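Local structure of fatty acid synthase 1, isoform A (Drosophila melanogaster, 6FN6) at residues A[261-267]-A[552-558]; A[287-291]-A[323-327]; A[293-297]-A[539-543]. The protein probably makes long-chain saturated fatty acids from acetyl-CoA and malonyl-CoA using NADPH, this piece being its modifying region of dehydratase, enoylreductase and ketoreductase. All coordinates share one frame; numbering follows the deposited sequence.

Contact 1 of 3, residues A[261-267]-A[552-558]; sequences LERYQFV and TFRHLKL
Arg263 and Leu556 face each other as an antiparallel hydrogen-bonded pair, Leu556 N reaching Arg263 O at 3.0 Å and Arg263 N bonding back to Leu556 O. Gln265 with Arg554 and Val267 with Thr552 repeat the pattern at two-residue intervals, and the bond from Val267 N to Thr552 O (2.9 Å) is nearly straight. Between these rungs lie the non-hydrogen-bonded pairs Glu262-Lys557, Tyr264-His555 and Phe266-Phe553, where CA-H...O contacts such as His555 CA to Arg263 O tie the backbones. Near Leu558 the ladder ends in a weak bond from Leu558 N to Leu261 O.

The pairing makes strand 257-268 a neighbour of the pseudo-ketoreductase strand 549-557; strand 1162-1168 bonds along the other edge of 257-268.

Aromatic contacts fill the face bearing Tyr264. His555 CB stands over the centre of the Tyr264 ring, 3.9 Å from its centroid, a CH-pi contact. With CG between the backbone N and the carbonyl carbon (chi1 51°), the imidazole of His555 is laid alongside the Tyr264 side chain and turns its edge to that ring as an offset edge-to-face pair, planes at 81°. Phe553 CE1 lies 4.0 Å from Phe266 CB, its ring against the backbone at Phe266 N.

Polar groups join in at the Glu262 end. Glu262 OE1 comes within 2.6 Å of His555 ND1, carboxylate and ring planes 44° apart. The poorly ordered Lys557 directs NZ toward Asp288, in a pairing modelled too short to rely on.

On the other face, Leu556 CD2 lies over one face of the Arg263 guanidinium, 4.1 Å from NH2, while Leu558 CD2 meets that group at its edge, 3.8 Å from Arg263 NE. Arg554, also on this side, bonds through NE to Gln292.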
loop_
_atom_site.group_PDB
_atom_site.type_symbol
_atom_site.label_atom_id
_atom_site.label_comp_id
_atom_site.label_asym_id
_atom_site.label_seq_id
_atom_site.Cartn_x
_atom_site.Cartn_y
_atom_site.Cartn_z
ATOM N N LEU A 261 23.814 -27.507 -42.059
ATOM C CA LEU A 261 25.042 -28.236 -42.349
ATOM C C LEU A 261 24.894 -29.076 -43.609
ATOM O O LEU A 261 23.877 -29.744 -43.805
ATOM C CB LEU A 261 25.431 -29.131 -41.172
ATOM C CG LEU A 261 26.015 -28.439 -39.938
ATOM C CD1 LEU A 261 26.272 -29.459 -38.845
ATOM C CD2 LEU A 261 27.290 -27.674 -40.265
ATOM N N GLU A 262 25.915 -29.036 -44.459
ATOM C CA GLU A 262 25.948 -29.866 -45.657
ATOM C C GLU A 262 27.175 -30.767 -45.629
ATOM O O GLU A 262 28.299 -30.295 -45.458
ATOM C CB GLU A 262 25.953 -28.999 -46.918
ATOM C CG GLU A 262 24.770 -28.047 -47.018
ATOM C CD GLU A 262 24.763 -27.252 -48.308
ATOM O OE1 GLU A 262 25.571 -27.567 -49.206
ATOM O OE2 GLU A 262 23.947 -26.316 -48.425
ATOM N N ARG A 263 26.953 -32.065 -45.801
ATOM C CA ARG A 263 28.034 -33.039 -45.755
ATOM C C ARG A 263 28.628 -33.267 -47.142
ATOM O O ARG A 263 27.906 -33.330 -48.138
ATOM C CB ARG A 263 27.534 -34.362 -45.171
ATOM C CG ARG A 263 26.608 -35.132 -46.089
ATOM C CD ARG A 263 26.076 -36.386 -45.424
ATOM N NE ARG A 263 24.907 -36.908 -46.127
ATOM C CZ ARG A 263 24.952 -37.766 -47.142
ATOM N NH1 ARG A 263 26.115 -38.217 -47.594
ATOM N NH2 ARG A 263 23.825 -38.172 -47.707
ATOM N N TYR A 264 29.951 -33.375 -47.199
ATOM C CA TYR A 264 30.640 -33.687 -48.441
ATOM C C TYR A 264 30.710 -35.194 -48.638
ATOM O O TYR A 264 30.801 -35.947 -47.671
ATOM C CB TYR A 264 32.048 -33.089 -48.439
ATOM C CG TYR A 264 32.075 -31.623 -48.790
ATOM C CD1 TYR A 264 31.891 -30.656 -47.814
ATOM C CD2 TYR A 264 32.281 -31.203 -50.095
ATOM C CE1 TYR A 264 31.915 -29.314 -48.123
ATOM C CE2 TYR A 264 32.304 -29.859 -50.415
ATOM C CZ TYR A 264 32.119 -28.920 -49.424
ATOM O OH TYR A 264 32.139 -27.580 -49.730
ATOM N N GLN A 265 30.632 -35.631 -49.892
ATOM C CA GLN A 265 30.826 -37.037 -50.229
ATOM C C GLN A 265 31.216 -37.191 -51.695
ATOM O O GLN A 265 30.983 -36.298 -52.509
ATOM C CB GLN A 265 29.565 -37.857 -49.940
ATOM C CG GLN A 265 28.324 -37.416 -50.701
ATOM C CD GLN A 265 27.217 -38.454 -50.650
ATOM O OE1 GLN A 265 26.236 -38.301 -49.924
ATOM N NE2 GLN A 265 27.373 -39.522 -51.425
ATOM N N PHE A 266 31.804 -38.337 -52.022
ATOM C CA PHE A 266 32.195 -38.635 -53.391
ATOM C C PHE A 266 30.996 -39.105 -54.206
ATOM O O PHE A 266 30.314 -40.060 -53.832
ATOM C CB PHE A 266 33.294 -39.698 -53.417
ATOM C CG PHE A 266 33.694 -40.119 -54.801
ATOM C CD1 PHE A 266 34.521 -39.317 -55.570
ATOM C CD2 PHE A 266 33.243 -41.314 -55.333
ATOM C CE1 PHE A 266 34.889 -39.699 -56.844
ATOM C CE2 PHE A 266 33.606 -41.702 -56.606
ATOM C CZ PHE A 266 34.431 -40.894 -57.363
ATOM N N VAL A 267 30.740 -38.416 -55.314
ATOM C CA VAL A 267 29.656 -38.774 -56.218
ATOM C C VAL A 267 30.247 -39.186 -57.561
ATOM O O VAL A 267 30.825 -38.354 -58.262
ATOM C CB VAL A 267 28.661 -37.613 -56.393
ATOM C CG1 VAL A 267 27.529 -38.008 -57.339
ATOM C CG2 VAL A 267 28.105 -37.176 -55.050
ATOM N N THR A 552 33.369 -36.450 -58.347
ATOM C CA THR A 552 33.658 -35.192 -57.677
ATOM C C THR A 552 33.195 -35.261 -56.229
ATOM O O THR A 552 32.468 -36.181 -55.847
ATOM C CB THR A 552 32.955 -34.009 -58.364
ATOM O OG1 THR A 552 31.536 -34.193 -58.297
ATOM C CG2 THR A 552 33.375 -33.908 -59.818
ATOM N N PHE A 553 33.632 -34.299 -55.425
ATOM C CA PHE A 553 33.131 -34.157 -54.062
ATOM C C PHE A 553 32.048 -33.090 -54.027
ATOM O O PHE A 553 32.314 -31.914 -54.269
ATOM C CB PHE A 553 34.261 -33.808 -53.098
ATOM C CG PHE A 553 35.095 -34.986 -52.703
ATOM C CD1 PHE A 553 34.620 -35.907 -51.788
ATOM C CD2 PHE A 553 36.352 -35.177 -53.251
ATOM C CE1 PHE A 553 35.381 -36.997 -51.421
ATOM C CE2 PHE A 553 37.121 -36.267 -52.889
ATOM C CZ PHE A 553 36.634 -37.178 -51.973
ATOM N N ARG A 554 30.822 -33.511 -53.738
ATOM C CA ARG A 554 29.683 -32.602 -53.719
ATOM C C ARG A 554 29.094 -32.496 -52.312
ATOM O O ARG A 554 29.161 -33.442 -51.526
ATOM C CB ARG A 554 28.615 -33.072 -54.707
ATOM C CG ARG A 554 29.111 -33.222 -56.141
ATOM C CD ARG A 554 28.962 -31.935 -56.948
ATOM N NE ARG A 554 29.759 -30.826 -56.425
ATOM C CZ ARG A 554 30.981 -30.502 -56.846
ATOM N NH1 ARG A 554 31.583 -31.203 -57.801
ATOM N NH2 ARG A 554 31.610 -29.467 -56.305
ATOM N N HIS A 555 28.529 -31.335 -51.996
ATOM C CA HIS A 555 27.938 -31.101 -50.681
ATOM C C HIS A 555 26.417 -31.221 -50.734
ATOM O O HIS A 555 25.758 -30.537 -51.515
ATOM C CB HIS A 555 28.342 -29.726 -50.143
ATOM C CG HIS A 555 28.110 -28.604 -51.106
ATOM N ND1 HIS A 555 26.851 -28.160 -51.444
ATOM C CD2 HIS A 555 28.980 -27.826 -51.792
ATOM C CE1 HIS A 555 26.954 -27.162 -52.303
ATOM N NE2 HIS A 555 28.236 -26.939 -52.529
ATOM N N LEU A 556 25.875 -32.105 -49.902
ATOM C CA LEU A 556 24.441 -32.381 -49.885
ATOM C C LEU A 556 23.757 -31.778 -48.656
ATOM O O LEU A 556 24.285 -31.836 -47.543
ATOM C CB LEU A 556 24.200 -33.889 -49.926
ATOM C CG LEU A 556 24.156 -34.542 -51.311
ATOM C CD1 LEU A 556 25.365 -34.164 -52.151
ATOM C CD2 LEU A 556 24.066 -36.052 -51.172
ATOM N N LYS A 557 22.575 -31.208 -48.873
ATOM C CA LYS A 557 21.785 -30.612 -47.797
ATOM C C LYS A 557 21.262 -31.690 -46.850
ATOM O O LYS A 557 20.671 -32.675 -47.293
ATOM C CB LYS A 557 20.607 -29.811 -48.364
ATOM C CG LYS A 557 20.988 -28.529 -49.099
ATOM C CD LYS A 557 19.818 -28.017 -49.938
ATOM C CE LYS A 557 20.203 -26.852 -50.844
ATOM N NZ LYS A 557 21.357 -27.163 -51.729
ATOM N N LEU A 558 21.485 -31.508 -45.553
ATOM C CA LEU A 558 21.035 -32.482 -44.559
ATOM C C LEU A 558 19.555 -32.269 -44.216
ATOM O O LEU A 558 19.075 -31.136 -44.150
ATOM C CB LEU A 558 21.899 -32.397 -43.299
ATOM C CG LEU A 558 23.361 -32.828 -43.489
ATOM C CD1 LEU A 558 24.205 -32.454 -42.282
ATOM C CD2 LEU A 558 23.467 -34.323 -43.767
#

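Contact 2 of 3, residues A[287-291]-A[323-327]; sequences LDVAI and LLQII
Asp288 and Ile326 bring their CA atoms to 6.7 Å where helical segments 287-291 and 323-327 pass each other, axes 10.0 Å apart at closest approach and crossing at -52°. Such an angle fits ridges-into-grooves packing in which both helices use ridges of residues four apart, here Leu287-Ile291 and Leu323-Ile327.

Ile291 carries the contact, touching three residues of the partner helix. Its CG2 meets Ile326 CG2 at 3.8 Å and Ile327 CG1 at 3.9 Å, while its other branch, CG1, comes to 4.1 Å from Leu323 CD2. The split follows from its first torsion (chi1 -66°), which sets CG1 anti to the carbonyl carbon and CG2 anti to the backbone N. The side chains of Leu323 and Ile327 are crossed by Ile291 at about right angles, that of Ile326 at a slant.

Leu323 CD2 is shared: it also rests against Leu287 CD2 at 4.1 Å. Ile326 answers with two methyls, CD1 pressing on the helix backbone at Asp288 CA (3.9 Å) and CG2 approaching Asp288 OD1 (3.7 Å).

Beneath lies the mixed sheet whose parallel strands 303-309 and 334-341 are joined by helix 320-329 in a beta-alpha-beta crossover. Phe376 of strand 374-380 touches Ile291, Leu323 and Ile327, and Phe378 touches Leu287. This part is consistent with the pseudo-methyltransferase domain of animal fatty acid synthases.

Across the interface the chemistry is almost wholly that of aliphatic carbon, so shape and exclusion of water hold the two helices together. The one charged group is the buried carboxylate of Asp288, whose pairing with Lys557 is doubtful at its modelled distance. Its OD1 accepts a hydrogen bond from Gln292 NE2, which probably offsets part of the cost of placing a charge beside the methyls of Ile326.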
loop_
_atom_site.group_PDB
_atom_site.type_symbol
_atom_site.label_atom_id
_atom_site.label_comp_id
_atom_site.label_asym_id
_atom_site.label_seq_id
_atom_site.Cartn_x
_atom_site.Cartn_y
_atom_site.Cartn_z
ATOM N N LEU A 287 19.530 -32.825 -58.805
ATOM C CA LEU A 287 19.538 -31.475 -59.360
ATOM C C LEU A 287 20.576 -30.603 -58.661
ATOM O O LEU A 287 21.236 -29.780 -59.294
ATOM C CB LEU A 287 18.155 -30.828 -59.243
ATOM C CG LEU A 287 17.037 -31.445 -60.085
ATOM C CD1 LEU A 287 15.680 -31.043 -59.543
ATOM C CD2 LEU A 287 17.175 -31.027 -61.539
ATOM N N ASP A 288 20.704 -30.777 -57.352
ATOM C CA ASP A 288 21.674 -30.021 -56.572
ATOM C C ASP A 288 23.096 -30.338 -57.027
ATOM O O ASP A 288 23.933 -29.445 -57.150
ATOM C CB ASP A 288 21.512 -30.321 -55.084
ATOM C CG ASP A 288 22.120 -29.247 -54.205
ATOM O OD1 ASP A 288 23.116 -28.620 -54.623
ATOM O OD2 ASP A 288 21.592 -29.022 -53.097
ATOM N N VAL A 289 23.364 -31.615 -57.273
ATOM C CA VAL A 289 24.680 -32.036 -57.730
ATOM C C VAL A 289 24.949 -31.456 -59.114
ATOM O O VAL A 289 26.056 -31.004 -59.403
ATOM C CB VAL A 289 24.803 -33.573 -57.747
ATOM C CG1 VAL A 289 26.094 -33.999 -58.435
ATOM C CG2 VAL A 289 24.745 -34.129 -56.338
ATOM N N ALA A 290 23.929 -31.469 -59.964
ATOM C CA ALA A 290 24.080 -31.017 -61.341
ATOM C C ALA A 290 24.488 -29.551 -61.399
ATOM O O ALA A 290 25.441 -29.191 -62.088
ATOM C CB ALA A 290 22.788 -31.234 -62.109
ATOM N N ILE A 291 23.761 -28.707 -60.677
ATOM C CA ILE A 291 24.035 -27.275 -60.674
ATOM C C ILE A 291 25.418 -27.018 -60.086
ATOM O O ILE A 291 26.140 -26.127 -60.534
ATOM C CB ILE A 291 22.944 -26.505 -59.906
ATOM C CG1 ILE A 291 21.599 -26.608 -60.634
ATOM C CG2 ILE A 291 23.338 -25.040 -59.711
ATOM C CD1 ILE A 291 21.561 -25.945 -62.000
ATOM N N LEU A 323 16.003 -24.660 -58.892
ATOM C CA LEU A 323 17.273 -24.390 -59.554
ATOM C C LEU A 323 17.792 -23.009 -59.175
ATOM O O LEU A 323 18.939 -22.864 -58.759
ATOM C CB LEU A 323 17.131 -24.501 -61.072
ATOM C CG LEU A 323 16.653 -25.846 -61.622
ATOM C CD1 LEU A 323 16.623 -25.808 -63.140
ATOM C CD2 LEU A 323 17.529 -26.993 -61.128
ATOM N N LEU A 324 16.945 -21.995 -59.315
ATOM C CA LEU A 324 17.338 -20.636 -58.968
ATOM C C LEU A 324 17.710 -20.557 -57.490
ATOM O O LEU A 324 18.586 -19.787 -57.098
ATOM C CB LEU A 324 16.213 -19.651 -59.286
ATOM C CG LEU A 324 16.493 -18.181 -58.958
ATOM C CD1 LEU A 324 17.737 -17.674 -59.680
ATOM C CD2 LEU A 324 15.286 -17.317 -59.301
ATOM N N GLN A 325 17.040 -21.363 -56.676
ATOM C CA GLN A 325 17.296 -21.381 -55.242
ATOM C C GLN A 325 18.682 -21.951 -54.945
ATOM O O GLN A 325 19.378 -21.477 -54.047
ATOM C CB GLN A 325 16.217 -22.188 -54.521
ATOM C CG GLN A 325 16.164 -21.939 -53.026
ATOM C CD GLN A 325 15.044 -22.700 -52.349
ATOM O OE1 GLN A 325 13.954 -22.851 -52.904
ATOM N NE2 GLN A 325 15.307 -23.188 -51.143
ATOM N N ILE A 326 19.080 -22.969 -55.703
ATOM C CA ILE A 326 20.399 -23.573 -55.547
ATOM C C ILE A 326 21.465 -22.572 -55.977
ATOM O O ILE A 326 22.488 -22.412 -55.311
ATOM C CB ILE A 326 20.513 -24.880 -56.350
ATOM C CG1 ILE A 326 19.495 -25.907 -55.857
ATOM C CG2 ILE A 326 21.911 -25.463 -56.227
ATOM C CD1 ILE A 326 19.217 -27.016 -56.853
ATOM N N ILE A 327 21.220 -21.901 -57.098
ATOM C CA ILE A 327 22.162 -20.930 -57.634
ATOM C C ILE A 327 22.336 -19.794 -56.633
ATOM O O ILE A 327 23.449 -19.517 -56.180
ATOM C CB ILE A 327 21.697 -20.399 -59.004
ATOM C CG1 ILE A 327 21.635 -21.542 -60.020
ATOM C CG2 ILE A 327 22.631 -19.296 -59.500
ATOM C CD1 ILE A 327 20.940 -21.185 -61.317
#

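Contact 3 of 3, residues A[293-297]-A[539-543]; sequences VIIEN and DLISN
Water 1 is gripped from both segments: it donates to Glu296 OE2 and to Ser542 O, each at 3.0 Å, and accepts from Asn297 ND2 at 3.3 Å. Asn297 spans the contact with the rest of its amide. OD1 takes the N-H of Ile541 at 2.7 Å, close to the carbonyl plane, while ND2 also donates back to Val293 O at 2.9 Å, which fixes the flip of the amide.

Asn297 is the first residue beyond helix 279-296, and its ND2 caps the Val293 carbonyl, one turn back, near the helix C-terminus. Through it the helix terminus is tied to the turn leading into strand 542-546, an inner strand of the pseudo-ketoreductase sheet.

A leucine here would probably leave the Ile541 N-H and Val293 O without these amide bonds and the water with one mate fewer.

Aliphatic groups pack round this polar centre. Leu540 CD2 rests 3.7 Å from Asn297 ND2, and Ile541 CG1 packs 3.8 Å from Glu296 CG. Glu296, extended with CG anti to the backbone N (chi1 -165°), carries its carboxylate past Ser542 CB to a salt bridge with Arg554.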
loop_
_atom_site.group_PDB
_atom_site.type_symbol
_atom_site.label_atom_id
_atom_site.label_comp_id
_atom_site.label_asym_id
_atom_site.label_seq_id
_atom_site.Cartn_x
_atom_site.Cartn_y
_atom_site.Cartn_z
ATOM N N VAL A 293 28.079 -28.909 -60.305
ATOM C CA VAL A 293 29.080 -29.209 -61.321
ATOM C C VAL A 293 29.161 -28.061 -62.325
ATOM O O VAL A 293 30.248 -27.697 -62.775
ATOM C CB VAL A 293 28.770 -30.545 -62.024
ATOM C CG1 VAL A 293 29.730 -30.784 -63.195
ATOM C CG2 VAL A 293 28.843 -31.693 -61.029
ATOM N N ILE A 294 28.007 -27.500 -62.677
ATOM C CA ILE A 294 27.949 -26.406 -63.639
ATOM C C ILE A 294 28.641 -25.173 -63.067
ATOM O O ILE A 294 29.451 -24.541 -63.742
ATOM C CB ILE A 294 26.492 -26.091 -64.031
ATOM C CG1 ILE A 294 25.856 -27.300 -64.712
ATOM C CG2 ILE A 294 26.428 -24.879 -64.953
ATOM C CD1 ILE A 294 24.352 -27.210 -64.842
ATOM N N ILE A 295 28.314 -24.829 -61.826
ATOM C CA ILE A 295 28.930 -23.685 -61.166
ATOM C C ILE A 295 30.435 -23.911 -61.106
ATOM O O ILE A 295 31.225 -23.017 -61.411
ATOM C CB ILE A 295 28.329 -23.454 -59.753
ATOM C CG1 ILE A 295 26.868 -23.018 -59.867
ATOM C CG2 ILE A 295 29.133 -22.409 -58.979
ATOM C CD1 ILE A 295 26.113 -23.015 -58.552
ATOM N N GLU A 296 30.819 -25.119 -60.711
ATOM C CA GLU A 296 32.223 -25.491 -60.590
ATOM C C GLU A 296 32.971 -25.298 -61.909
ATOM O O GLU A 296 34.168 -25.018 -61.912
ATOM C CB GLU A 296 32.335 -26.944 -60.117
ATOM C CG GLU A 296 33.708 -27.342 -59.600
ATOM C CD GLU A 296 33.689 -28.678 -58.872
ATOM O OE1 GLU A 296 34.131 -28.729 -57.702
ATOM O OE2 GLU A 296 33.250 -29.682 -59.476
ATOM N N ASN A 297 32.259 -25.445 -63.024
ATOM C CA ASN A 297 32.877 -25.388 -64.346
ATOM C C ASN A 297 32.382 -24.206 -65.178
ATOM O O ASN A 297 32.212 -24.320 -66.391
ATOM C CB ASN A 297 32.616 -26.693 -65.104
ATOM C CG ASN A 297 33.406 -27.858 -64.543
ATOM O OD1 ASN A 297 34.597 -28.002 -64.819
ATOM N ND2 ASN A 297 32.747 -28.694 -63.745
ATOM N N ASP A 539 36.516 -31.997 -69.779
ATOM C CA ASP A 539 37.065 -30.688 -69.453
ATOM C C ASP A 539 36.493 -30.163 -68.133
ATOM O O ASP A 539 36.214 -28.969 -67.991
ATOM C CB ASP A 539 36.791 -29.699 -70.588
ATOM C CG ASP A 539 37.731 -28.509 -70.563
ATOM O OD1 ASP A 539 38.895 -28.679 -70.142
ATOM O OD2 ASP A 539 37.306 -27.406 -70.966
ATOM N N LEU A 540 36.324 -31.068 -67.172
ATOM C CA LEU A 540 35.916 -30.697 -65.820
ATOM C C LEU A 540 37.140 -30.246 -65.032
ATOM O O LEU A 540 38.214 -30.831 -65.165
ATOM C CB LEU A 540 35.238 -31.872 -65.116
ATOM C CG LEU A 540 34.044 -32.514 -65.829
ATOM C CD1 LEU A 540 33.521 -33.685 -65.016
ATOM C CD2 LEU A 540 32.935 -31.498 -66.083
ATOM N N ILE A 541 36.987 -29.213 -64.208
ATOM C CA ILE A 541 38.127 -28.695 -63.460
ATOM C C ILE A 541 38.466 -29.634 -62.308
ATOM O O ILE A 541 39.610 -29.682 -61.858
ATOM C CB ILE A 541 37.874 -27.260 -62.951
ATOM C CG1 ILE A 541 36.727 -27.210 -61.941
ATOM C CG2 ILE A 541 37.570 -26.332 -64.118
ATOM C CD1 ILE A 541 36.721 -25.936 -61.119
ATOM N N SER A 542 37.471 -30.383 -61.839
ATOM C CA SER A 542 37.672 -31.328 -60.746
ATOM C C SER A 542 37.435 -32.770 -61.191
ATOM O O SER A 542 36.333 -33.129 -61.603
ATOM C CB SER A 542 36.747 -30.985 -59.578
ATOM O OG SER A 542 36.921 -31.903 -58.514
ATOM N N ASN A 543 38.479 -33.589 -61.090
ATOM C CA ASN A 543 38.412 -34.996 -61.477
ATOM C C ASN A 543 39.006 -35.885 -60.389
ATOM O O ASN A 543 40.214 -35.875 -60.160
ATOM C CB ASN A 543 39.154 -35.228 -62.797
ATOM C CG ASN A 543 38.629 -34.361 -63.918
ATOM O OD1 ASN A 543 37.701 -34.743 -64.633
ATOM N ND2 ASN A 543 39.220 -33.180 -64.078
HETATM O O HOH W 1 34.426 -30.886 -61.971
#

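Contacts 2 and 3 both lie within the loop closed by contact 1 and share helix 279-296, whose successive turns they use; their centres are 14 Å apart. Contact 1 lies about 13 Å from contact 2 and 15 Å from contact 3, centre to centre. The firm polar tie from strand 549-557 to that helix is the bridge to contact 3, 2.8 Å from Arg554 NH1 to Glu296 OE2; the link from Lys557 to contact 2 is doubtful. Between them Arg554 CD packs on Val289 CG1 at 3.8 Å. Strands 542-546 and 549-557, neighbours in one sheet, join contacts 3 and 1 directly. All three lie away from the predicted dehydratase residues His24 and Asp175.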